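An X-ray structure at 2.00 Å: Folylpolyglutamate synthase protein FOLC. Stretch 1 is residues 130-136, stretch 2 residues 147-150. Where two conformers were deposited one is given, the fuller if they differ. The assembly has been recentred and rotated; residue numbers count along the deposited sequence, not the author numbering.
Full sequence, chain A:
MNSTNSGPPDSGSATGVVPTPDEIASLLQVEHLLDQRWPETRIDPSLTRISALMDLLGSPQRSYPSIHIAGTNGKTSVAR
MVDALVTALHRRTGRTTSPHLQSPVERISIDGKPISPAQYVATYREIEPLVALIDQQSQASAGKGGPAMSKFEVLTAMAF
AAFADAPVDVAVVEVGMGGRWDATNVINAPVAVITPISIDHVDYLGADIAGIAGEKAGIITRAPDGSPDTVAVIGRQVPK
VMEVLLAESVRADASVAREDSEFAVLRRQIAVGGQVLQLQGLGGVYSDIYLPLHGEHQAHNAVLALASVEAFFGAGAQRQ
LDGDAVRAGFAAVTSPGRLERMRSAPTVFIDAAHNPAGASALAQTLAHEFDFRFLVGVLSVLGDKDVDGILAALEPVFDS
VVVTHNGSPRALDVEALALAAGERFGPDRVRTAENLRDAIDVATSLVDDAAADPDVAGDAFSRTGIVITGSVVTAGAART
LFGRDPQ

Stretch 1, residues 130-136: LVALIDQ
Stretch 2 (147-150) PAMS

Residues 130-136 lie within a continuous helix that begins before the stretch and runs on beyond it. Its backbone torsions stay close to helical values, from -79/-37 at Leu 130 to -55/-45 at Asp 135, and the i to i+4 ladder is regular: Ile 134 N donates to Leu 130 O at 3.1 Å, Asp 135 N to Val 131 O at 2.8 Å and Gln 136 N to Ala 132 O at 3.0 Å. Against this helix, in the roughly opposite direction, passes the segment 147-150, an extended piece that forms no regular helix or strand. The contact is small, burying 235 Å² summed over both sides, and its register is set by Asp 135 and Ala 148, whose CA atoms stand 4.6 Å apart.

Pro 147 enters with psi 135° and a C-gamma endo ring. Its CA-to-CB bond points away from the helix, and its side chain stays distant, with Pro 147 CD 7.0 Å from Asp 135 O; the approach is instead made by the backbone, with Pro 147 O 4.3 Å from Asp 135 O. Two carbonyl oxygens cannot hydrogen-bond to each other, so this is proximity alone.

Ala 148 (phi/psi -74/170) directs its CB sideways. The methyl group lies beside the Asp 135 carboxylate, with Ala 148 CB 3.6 Å from Asp 135 OD1.

Met 149, a selenomethionine, is the centre of the contact and loses 85 Å² to the helix. Its backbone is extended at -70/147. The amide makes the single hydrogen bond across the stretches, Met 149 N to Asp 135 OD1, at 2.8 Å with an N-H...O angle of 176°, almost perfectly linear. Asp 135 achieves this with chi1 -77° (m) and chi2 -25°: its CA-to-CB bond points sideways, but the end of the side chain comes nearer to the loop. The carboxylate thus gives a helix side chain a hold on a backbone amide of a segment outside regular secondary structure. Asp 135 OD1 is also 3.4 Å from Met 149 CG, so the start of the selenomethionine side chain passes close to the acceptor.

From there the Met 149 side chain, with CA-to-CB toward the helix and chi angles of -60° (m), -163° (t) and 71° (p), carries its selenium to a buried apolar site. Met 149 SE lies 3.9 Å from Ile 134 CG2 and 4.1 Å from Val 131 CG1, so it touches residues three positions apart, about one helical turn. Val 131 has chi1 170° (t) and a sideways CA-to-CB bond. Ile 134 starts toward the loop, but with chi1 -62° and chi2 -53° (both m) its end leads away, Ile 134 CD1 lying 5.9 Å from Met 149 SE, while Ile 134 CG2 and Ile 134 CB each lie 3.9 Å from it.

Ser 150 (-80/164) leaves the contact, its CA-to-CB bond pointing away. It occupies an N-cap position, where its side chain, chi1 68° (p), caps a backbone N just past the stretch.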

# COMPACT_ATOMS: atom_id res chain seq x y z
N LEU A 130 -10.31 27.03 -5.16
CA LEU A 130 -10.45 26.46 -6.50
C LEU A 130 -11.28 25.18 -6.43
O LEU A 130 -12.06 24.88 -7.34
CB LEU A 130 -9.06 26.17 -7.12
CG LEU A 130 -8.14 27.38 -7.40
CD1 LEU A 130 -8.99 28.55 -7.94
CD2 LEU A 130 -7.34 27.79 -6.11
N VAL A 131 -11.10 24.41 -5.36
CA VAL A 131 -11.96 23.27 -5.08
C VAL A 131 -13.42 23.71 -4.93
O VAL A 131 -14.31 23.09 -5.51
CB VAL A 131 -11.53 22.54 -3.78
CG1 VAL A 131 -12.59 21.49 -3.36
CG2 VAL A 131 -10.15 21.91 -3.96
N ALA A 132 -13.68 24.76 -4.14
CA ALA A 132 -15.07 25.30 -4.00
C ALA A 132 -15.66 25.67 -5.36
O ALA A 132 -16.84 25.49 -5.63
CB ALA A 132 -15.07 26.54 -3.11
N LEU A 133 -14.82 26.21 -6.24
CA LEU A 133 -15.32 26.67 -7.53
C LEU A 133 -15.71 25.47 -8.39
O LEU A 133 -16.76 25.49 -9.02
CB LEU A 133 -14.25 27.51 -8.23
CG LEU A 133 -14.66 28.17 -9.54
CD1 LEU A 133 -15.90 29.08 -9.33
CD2 LEU A 133 -13.48 28.98 -10.09
N ILE A 134 -14.89 24.43 -8.40
CA ILE A 134 -15.24 23.20 -9.11
C ILE A 134 -16.48 22.55 -8.49
O ILE A 134 -17.36 22.08 -9.23
CB ILE A 134 -14.09 22.15 -9.15
CG1 ILE A 134 -12.87 22.69 -9.90
CG2 ILE A 134 -14.57 20.83 -9.81
CD1 ILE A 134 -13.18 23.24 -11.31
N ASP A 135 -16.56 22.53 -7.15
CA ASP A 135 -17.74 21.97 -6.45
C ASP A 135 -19.00 22.67 -6.96
O ASP A 135 -20.00 22.03 -7.19
CB ASP A 135 -17.72 22.18 -4.91
CG ASP A 135 -16.78 21.25 -4.14
OD1 ASP A 135 -16.43 20.12 -4.58
OD2 ASP A 135 -16.37 21.64 -3.04
N GLN A 136 -18.96 23.99 -7.09
CA GLN A 136 -20.13 24.78 -7.50
C GLN A 136 -20.44 24.63 -9.02
O GLN A 136 -21.60 24.48 -9.40
CB GLN A 136 -19.98 26.27 -7.12
N PRO A 147 -22.75 16.68 -8.31
CA PRO A 147 -21.74 16.09 -7.40
C PRO A 147 -20.59 17.04 -6.95
O PRO A 147 -20.00 17.76 -7.78
CB PRO A 147 -21.16 14.92 -8.21
CG PRO A 147 -21.36 15.34 -9.67
CD PRO A 147 -22.71 16.05 -9.65
N ALA A 148 -20.28 17.04 -5.66
CA ALA A 148 -19.07 17.71 -5.18
C ALA A 148 -17.84 16.86 -5.58
O ALA A 148 -17.97 15.71 -6.02
CB ALA A 148 -19.12 17.87 -3.69
N MSE A 149 -16.65 17.42 -5.40
CA MSE A 149 -15.41 16.64 -5.56
C MSE A 149 -15.35 15.66 -4.41
O MSE A 149 -15.79 15.98 -3.32
CB MSE A 149 -14.19 17.56 -5.52
CG MSE A 149 -14.19 18.62 -6.59
SE MSE A 149 -12.42 19.41 -6.87
CE MSE A 149 -11.63 17.82 -7.69
N SER A 150 -14.79 14.48 -4.63
CA SER A 150 -14.65 13.50 -3.55
C SER A 150 -13.46 13.84 -2.70
O SER A 150 -12.58 14.62 -3.10
CB SER A 150 -14.43 12.12 -4.12
OG SER A 150 -13.16 12.03 -4.75